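Local coordinates for protein cytochrome P450 reductase (Amycolatopsis methanolica 239, PDB 5OGX) that transfers electrons from NADH through FAD and a [2Fe-2S] cluster to the cytochrome P450 GcoA, which O-demethylates guaiacol and other lignin-derived aromatics, at residues Glu162-Arg167 with Leu250-Arg255; Ile113-Arg118 with Gly243-Ala248. One frame throughout, in Å; residues are numbered along the deposited sequence.

Contact 1. Residues Glu162-Arg167 with Leu250-Arg255; sequences ELHVRR and LYDLGR. With FAD (flavin-adenine dinucleotide), chain B.
Both ring nitrogens of H164 are engaged, ND1 reaching across to Y251 and NE2 turning back to E162 in its own strand. H164 ND1 and Y251 OH lie 2.9 Å apart in a hydrogen bond whose direction is open, while NE2 donates almost straight (173°) to E162 OE2 in the imidazole plane. Y251 also turns its ring edge to the imidazole face in an offset edge-to-face pair with planes at 88°. E162, with CG anti to the backbone N (chi1 178°) and the chain extended beyond, meets R255 tip to tip. R255 NH2 reaches the syn lone pair of E162 OE2 at 2.7 Å, in a bent bond tilted from the guanidinium plane, carboxylate and guanidinium nearly coplanar, whereas H164 NE2 approaches that oxygen from above the carboxylate plane. R255 NH2 also bonds D252 OD2 at 2.9 Å, and R119 pairs with D252 and, through NH1, with the same E162 OE2. This salt-bridge network joins strand 160-166 of the FAD-binding beta-barrel to the loop and first turn of helix 253-262, across the two-domain interface characteristic of the ferredoxin-NADP+ reductase family. An alanine in place of R255 would probably leave E162 OE2 and D252 OD2, 4.4 Å apart, with R119 as their remaining shared cation. Through its backbone the same strand holds the flavin: FAD N3 donates to H164 O at 2.7 Å and R166 N to FAD O2.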
loop_
_atom_site.group_PDB
_atom_site.type_symbol
_atom_site.label_atom_id
_atom_site.label_comp_id
_atom_site.label_asym_id
_atom_site.label_seq_id
_atom_site.Cartn_x
_atom_site.Cartn_y
_atom_site.Cartn_z
ATOM N N GLU A 162 -0.176 -2.512 -12.881
ATOM C CA GLU A 162 -0.061 -3.949 -12.634
ATOM C C GLU A 162 -0.527 -4.251 -11.217
ATOM O O GLU A 162 0.084 -3.778 -10.252
ATOM C CB GLU A 162 1.377 -4.439 -12.829
ATOM C CG GLU A 162 1.542 -5.923 -12.529
ATOM C CD GLU A 162 2.988 -6.384 -12.626
ATOM O OE1 GLU A 162 3.835 -5.553 -12.980
ATOM O OE2 GLU A 162 3.260 -7.568 -12.343
ATOM N N LEU A 163 -1.575 -5.071 -11.096
ATOM C CA LEU A 163 -2.114 -5.492 -9.806
ATOM C C LEU A 163 -1.936 -6.996 -9.645
ATOM O O LEU A 163 -2.029 -7.752 -10.621
ATOM C CB LEU A 163 -3.617 -5.144 -9.684
ATOM C CG LEU A 163 -4.029 -3.756 -10.170
ATOM C CD1 LEU A 163 -5.553 -3.582 -10.077
ATOM C CD2 LEU A 163 -3.328 -2.698 -9.347
ATOM N N HIS A 164 -1.696 -7.430 -8.405
ATOM C CA HIS A 164 -1.676 -8.850 -8.045
ATOM C C HIS A 164 -2.810 -9.088 -7.063
ATOM O O HIS A 164 -2.781 -8.560 -5.951
ATOM C CB HIS A 164 -0.347 -9.263 -7.397
ATOM C CG HIS A 164 0.858 -8.960 -8.229
ATOM N ND1 HIS A 164 2.140 -9.113 -7.749
ATOM C CD2 HIS A 164 0.981 -8.516 -9.505
ATOM C CE1 HIS A 164 3.003 -8.776 -8.692
ATOM N NE2 HIS A 164 2.327 -8.414 -9.769
ATOM N N VAL A 165 -3.793 -9.890 -7.461
ATOM C CA VAL A 165 -5.038 -10.033 -6.717
ATOM C C VAL A 165 -5.148 -11.450 -6.174
ATOM O O VAL A 165 -5.090 -12.417 -6.939
ATOM C CB VAL A 165 -6.246 -9.706 -7.607
ATOM C CG1 VAL A 165 -7.531 -9.727 -6.778
ATOM C CG2 VAL A 165 -6.047 -8.351 -8.276
ATOM N N ARG A 166 -5.356 -11.568 -4.868
ATOM C CA ARG A 166 -5.606 -12.860 -4.239
ATOM C C ARG A 166 -7.108 -13.076 -4.069
ATOM O O ARG A 166 -7.816 -12.190 -3.569
ATOM C CB ARG A 166 -4.901 -12.945 -2.887
ATOM C CG ARG A 166 -5.193 -14.230 -2.141
ATOM C CD ARG A 166 -4.124 -15.282 -2.375
ATOM N NE ARG A 166 -4.422 -16.504 -1.633
ATOM C CZ ARG A 166 -4.227 -16.656 -0.326
ATOM N NH1 ARG A 166 -4.536 -17.807 0.261
ATOM N NH2 ARG A 166 -3.720 -15.663 0.395
ATOM N N ARG A 167 -7.589 -14.249 -4.487
ATOM C CA ARG A 167 -9.002 -14.576 -4.354
ATOM C C ARG A 167 -9.358 -14.800 -2.891
ATOM O O ARG A 167 -8.734 -15.617 -2.211
ATOM C CB ARG A 167 -9.344 -15.830 -5.171
ATOM C CG ARG A 167 -10.844 -16.047 -5.394
ATOM C CD ARG A 167 -11.119 -17.314 -6.226
ATOM N NE ARG A 167 -10.678 -18.515 -5.519
ATOM C CZ ARG A 167 -11.410 -19.169 -4.622
ATOM N NH1 ARG A 167 -12.644 -18.765 -4.330
ATOM N NH2 ARG A 167 -10.912 -20.242 -4.020
ATOM N N LEU A 250 3.268 -19.582 -5.515
ATOM C CA LEU A 250 4.380 -18.744 -5.936
ATOM C C LEU A 250 4.185 -18.300 -7.375
ATOM O O LEU A 250 3.541 -18.992 -8.178
ATOM C CB LEU A 250 5.714 -19.489 -5.788
ATOM C CG LEU A 250 6.084 -19.974 -4.382
ATOM C CD1 LEU A 250 7.240 -20.960 -4.440
ATOM C CD2 LEU A 250 6.427 -18.757 -3.500
ATOM N N TYR A 251 4.730 -17.131 -7.703
ATOM C CA TYR A 251 4.611 -16.626 -9.062
ATOM C C TYR A 251 5.783 -15.714 -9.394
ATOM O O TYR A 251 6.531 -15.275 -8.516
ATOM C CB TYR A 251 3.272 -15.892 -9.288
ATOM C CG TYR A 251 3.009 -14.691 -8.407
ATOM C CD1 TYR A 251 2.362 -14.837 -7.180
ATOM C CD2 TYR A 251 3.366 -13.404 -8.813
ATOM C CE1 TYR A 251 2.098 -13.749 -6.373
ATOM C CE2 TYR A 251 3.100 -12.296 -8.003
ATOM C CZ TYR A 251 2.468 -12.484 -6.783
ATOM O OH TYR A 251 2.192 -11.403 -5.982
ATOM N N ASP A 252 5.952 -15.480 -10.697
ATOM C CA ASP A 252 6.980 -14.589 -11.235
ATOM C C ASP A 252 8.390 -14.999 -10.806
ATOM O O ASP A 252 9.278 -14.155 -10.675
ATOM C CB ASP A 252 6.702 -13.134 -10.850
ATOM C CG ASP A 252 5.658 -12.503 -11.739
ATOM O OD1 ASP A 252 5.267 -13.163 -12.729
ATOM O OD2 ASP A 252 5.224 -11.368 -11.441
ATOM N N LEU A 253 8.620 -16.297 -10.599
ATOM C CA LEU A 253 9.951 -16.726 -10.184
ATOM C C LEU A 253 10.998 -16.335 -11.222
ATOM O O LEU A 253 12.103 -15.906 -10.866
ATOM C CB LEU A 253 9.962 -18.233 -9.924
ATOM C CG LEU A 253 8.981 -18.651 -8.821
ATOM C CD1 LEU A 253 8.972 -20.159 -8.621
ATOM C CD2 LEU A 253 9.312 -17.932 -7.505
ATOM N N GLY A 254 10.649 -16.418 -12.508
ATOM C CA GLY A 254 11.601 -16.037 -13.545
ATOM C C GLY A 254 11.962 -14.564 -13.489
ATOM O O GLY A 254 13.119 -14.188 -13.715
ATOM N N ARG A 255 10.980 -13.710 -13.172
ATOM C CA ARG A 255 11.236 -12.275 -13.062
ATOM C C ARG A 255 12.197 -11.977 -11.920
ATOM O O ARG A 255 13.129 -11.181 -12.075
ATOM C CB ARG A 255 9.926 -11.493 -12.868
ATOM C CG ARG A 255 10.166 -10.101 -12.297
ATOM C CD ARG A 255 9.247 -9.008 -12.847
ATOM N NE ARG A 255 7.892 -9.186 -12.356
ATOM C CZ ARG A 255 6.952 -8.242 -12.278
ATOM N NH1 ARG A 255 7.174 -6.988 -12.655
ATOM N NH2 ARG A 255 5.755 -8.576 -11.826
HETATM P PA FAD B . -14.769 -8.933 1.062
HETATM O O1A FAD B . -16.136 -9.078 0.440
HETATM O O2A FAD B . -14.481 -7.553 1.601
HETATM O O5B FAD B . -14.569 -10.012 2.294
HETATM C C5B FAD B . -15.284 -11.227 2.268
HETATM C C4B FAD B . -15.132 -11.885 3.670
HETATM O O4B FAD B . -13.915 -12.335 3.812
HETATM C C3B FAD B . -15.317 -10.831 4.775
HETATM O O3B FAD B . -15.943 -11.405 5.832
HETATM C C2B FAD B . -13.873 -10.395 5.122
HETATM O O2B FAD B . -13.786 -9.830 6.502
HETATM C C1B FAD B . -13.170 -11.485 4.968
HETATM N N9A FAD B . -11.864 -11.217 4.424
HETATM C C8A FAD B . -11.481 -10.110 3.774
HETATM N N7A FAD B . -10.203 -10.272 3.408
HETATM C C5A FAD B . -9.808 -11.488 3.824
HETATM C C6A FAD B . -8.605 -12.144 3.706
HETATM N N6A FAD B . -7.290 -11.901 3.141
HETATM N N1A FAD B . -8.462 -13.364 4.205
HETATM C C2A FAD B . -9.501 -13.965 4.838
HETATM N N3A FAD B . -10.692 -13.326 4.957
HETATM C C4A FAD B . -10.833 -12.080 4.444
HETATM N N1 FAD B . -5.501 -7.419 -1.887
HETATM C C2 FAD B . -4.798 -8.083 -2.978
HETATM O O2 FAD B . -5.136 -9.161 -3.336
HETATM N N3 FAD B . -3.685 -7.391 -3.644
HETATM C C4 FAD B . -3.230 -6.092 -3.255
HETATM O O4 FAD B . -2.318 -5.572 -3.805
HETATM C C4X FAD B . -3.952 -5.446 -2.116
HETATM N N5 FAD B . -3.545 -4.134 -1.716
HETATM C C5X FAD B . -4.251 -3.522 -0.593
HETATM C C6 FAD B . -3.813 -2.268 -0.159
HETATM C C7 FAD B . -4.501 -1.696 0.914
HETATM C C7M FAD B . -3.907 -0.325 1.238
HETATM C C8 FAD B . -5.572 -2.345 1.522
HETATM C C8M FAD B . -6.267 -1.636 2.678
HETATM C C9 FAD B . -5.996 -3.599 1.094
HETATM C C9A FAD B . -5.319 -4.179 0.040
HETATM N N10 FAD B . -5.778 -5.506 -0.406
HETATM C C10 FAD B . -5.061 -6.118 -1.473
HETATM C "C1'" FAD B . -6.949 -6.161 0.202
HETATM C "C2'" FAD B . -8.094 -5.823 -0.845
HETATM O "O2'" FAD B . -8.373 -4.434 -0.967
HETATM C "C3'" FAD B . -9.447 -6.508 -0.551
HETATM O "O3'" FAD B . -9.749 -6.308 0.800
HETATM C "C4'" FAD B . -9.390 -8.019 -0.845
HETATM O "O4'" FAD B . -9.154 -8.232 -2.211
HETATM C "C5'" FAD B . -10.713 -8.712 -0.455
HETATM O "O5'" FAD B . -11.798 -7.959 -0.959
HETATM P P FAD B . -13.192 -8.730 -1.352
HETATM O O1P FAD B . -14.200 -7.678 -1.728
HETATM O O2P FAD B . -12.944 -9.816 -2.373
HETATM O O3P FAD B . -13.635 -9.488 0.031
#

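Contact 2. Residues Ile113-Arg118 with Gly243-Ala248; sequences IARDTR and GVRGAA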
loop_
_atom_site.group_PDB
_atom_site.type_symbol
_atom_site.label_atom_id
_atom_site.label_comp_id
_atom_site.label_asym_id
_atom_site.label_seq_id
_atom_site.Cartn_x
_atom_site.Cartn_y
_atom_site.Cartn_z
ATOM N N ILE A 113 -2.120 -16.543 -12.533
ATOM C CA ILE A 113 -0.673 -16.700 -12.447
ATOM C C ILE A 113 -0.235 -17.678 -11.365
ATOM O O ILE A 113 0.927 -18.119 -11.390
ATOM C CB ILE A 113 0.036 -15.339 -12.257
ATOM C CG1 ILE A 113 -0.381 -14.655 -10.945
ATOM C CG2 ILE A 113 -0.231 -14.429 -13.449
ATOM C CD1 ILE A 113 0.369 -13.352 -10.701
ATOM N N ALA A 114 -1.108 -18.040 -10.434
ATOM C CA ALA A 114 -0.782 -18.962 -9.351
ATOM C C ALA A 114 -2.088 -19.331 -8.663
ATOM O O ALA A 114 -3.144 -18.770 -8.965
ATOM C CB ALA A 114 0.220 -18.349 -8.362
ATOM N N ARG A 115 -2.008 -20.287 -7.737
ATOM C CA ARG A 115 -3.190 -20.686 -6.983
ATOM C C ARG A 115 -3.884 -19.465 -6.393
ATOM O O ARG A 115 -3.269 -18.684 -5.658
ATOM C CB ARG A 115 -2.822 -21.661 -5.868
ATOM C CG ARG A 115 -4.018 -22.059 -5.009
ATOM C CD ARG A 115 -3.694 -23.268 -4.145
ATOM N NE ARG A 115 -2.606 -22.993 -3.208
ATOM C CZ ARG A 115 -2.062 -23.911 -2.414
ATOM N NH1 ARG A 115 -1.079 -23.584 -1.588
ATOM N NH2 ARG A 115 -2.508 -25.157 -2.448
ATOM N N ASP A 116 -5.159 -19.295 -6.749
ATOM C CA ASP A 116 -5.996 -18.198 -6.254
ATOM C C ASP A 116 -5.374 -16.825 -6.499
ATOM O O ASP A 116 -5.626 -15.890 -5.740
ATOM C CB ASP A 116 -6.298 -18.357 -4.761
ATOM C CG ASP A 116 -7.261 -19.488 -4.476
ATOM O OD1 ASP A 116 -8.046 -19.846 -5.376
ATOM O OD2 ASP A 116 -7.227 -20.014 -3.346
ATOM N N THR A 117 -4.575 -16.672 -7.553
ATOM C CA THR A 117 -3.853 -15.425 -7.784
ATOM C C THR A 117 -4.007 -14.999 -9.234
ATOM O O THR A 117 -3.822 -15.812 -10.146
ATOM C CB THR A 117 -2.363 -15.566 -7.436
ATOM O OG1 THR A 117 -2.225 -16.095 -6.113
ATOM C CG2 THR A 117 -1.685 -14.210 -7.499
ATOM N N ARG A 118 -4.335 -13.723 -9.441
ATOM C CA ARG A 118 -4.456 -13.160 -10.776
ATOM C C ARG A 118 -3.618 -11.897 -10.917
ATOM O O ARG A 118 -3.526 -11.088 -9.988
ATOM C CB ARG A 118 -5.901 -12.832 -11.106
ATOM C CG ARG A 118 -6.647 -14.043 -11.611
ATOM C CD ARG A 118 -8.097 -13.760 -11.938
ATOM N NE ARG A 118 -8.579 -14.837 -12.797
ATOM C CZ ARG A 118 -9.661 -14.788 -13.567
ATOM N NH1 ARG A 118 -10.425 -13.700 -13.605
ATOM N NH2 ARG A 118 -9.974 -15.849 -14.304
ATOM N N GLY A 243 6.034 -14.888 1.619
ATOM C CA GLY A 243 5.449 -15.887 2.500
ATOM C C GLY A 243 4.129 -16.390 1.952
ATOM O O GLY A 243 3.180 -15.614 1.803
ATOM N N VAL A 244 4.053 -17.686 1.639
ATOM C CA VAL A 244 2.857 -18.289 1.065
ATOM C C VAL A 244 2.613 -19.632 1.743
ATOM O O VAL A 244 3.441 -20.140 2.499
ATOM C CB VAL A 244 2.977 -18.495 -0.460
ATOM C CG1 VAL A 244 3.104 -17.160 -1.194
ATOM C CG2 VAL A 244 4.163 -19.377 -0.764
ATOM N N ARG A 245 1.450 -20.211 1.456
ATOM C CA ARG A 245 1.117 -21.505 2.036
ATOM C C ARG A 245 1.926 -22.631 1.398
ATOM O O ARG A 245 2.391 -23.541 2.095
ATOM C CB ARG A 245 -0.381 -21.766 1.889
ATOM C CG ARG A 245 -1.222 -21.074 2.948
ATOM C CD ARG A 245 -2.706 -21.356 2.749
ATOM N NE ARG A 245 -3.153 -20.978 1.409
ATOM C CZ ARG A 245 -3.622 -21.832 0.504
ATOM N NH1 ARG A 245 -3.714 -23.127 0.785
ATOM N NH2 ARG A 245 -4.002 -21.390 -0.687
ATOM N N GLY A 246 2.076 -22.607 0.074
ATOM C CA GLY A 246 2.743 -23.695 -0.623
ATOM C C GLY A 246 3.291 -23.220 -1.949
ATOM O O GLY A 246 3.046 -22.089 -2.377
ATOM N N ALA A 247 4.023 -24.122 -2.620
ATOM C CA ALA A 247 4.664 -23.749 -3.877
ATOM C C ALA A 247 3.644 -23.338 -4.928
ATOM O O ALA A 247 3.949 -22.513 -5.800
ATOM C CB ALA A 247 5.529 -24.899 -4.395
ATOM N N ALA A 248 2.423 -23.871 -4.844
ATOM C CA ALA A 248 1.394 -23.529 -5.817
ATOM C C ALA A 248 1.023 -22.055 -5.775
ATOM O O ALA A 248 0.440 -21.542 -6.742
ATOM C CB ALA A 248 0.151 -24.390 -5.582
#
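R115 and R245 lay their guanidinium groups one over the other despite their like charge, R115 NE and R245 NH2 being two donors 3.3 Å apart without a hydrogen bond. R115 CG is anti to the backbone N (chi1 177°), the chain bending only at chi3. The side chains cross at about a right angle, yet their planar ends differ by only 26°, and R245 NH1 sits toward the rim of one R115 face. Over the centre of the opposite face lies A248 CB, 3.9 Å from R115 CZ, so the group is sandwiched. R115 and D116 are central in a type II beta turn from A114 to T117, the hairpin link between strands 101-114 and 117-124 of the FAD-binding domain, with a classic beta bulge where I113 and A114 face T117. Acidic neighbours probably offset the repulsion: D249 and E275 form salt bridges with R115 NH1, and each has a weak, long ion pair with R245. D116 OD2 stays beyond salt-bridge distance of R245; D116 pairs through OD1 with R167. One backbone bond crosses, R115 N to A248 O at 2.9 Å, and A114 CB and R115 CB pack against A248 O at 3.6 and 3.4 Å.

After the cysteines that bind the 2Fe-2S cluster, the chain reaches the hairpin 113-118, then strand residues 162-167, both in the antiparallel sheet of the FAD-binding domain, before entering the parallel sheet of the NAD-binding domain. The end of strand 238-244 and the turn after it form 243-248, where contact 2 closes a loop back to the hairpin; a few residues later 250-255 closes contact 1 onto the strand. The two loops therefore cross rather than nest, and together they tie the same two domains at neighbouring points, their centres about 8 Å apart. They touch directly: V165 N probably bonds R118 O, and Y251 packs on I113.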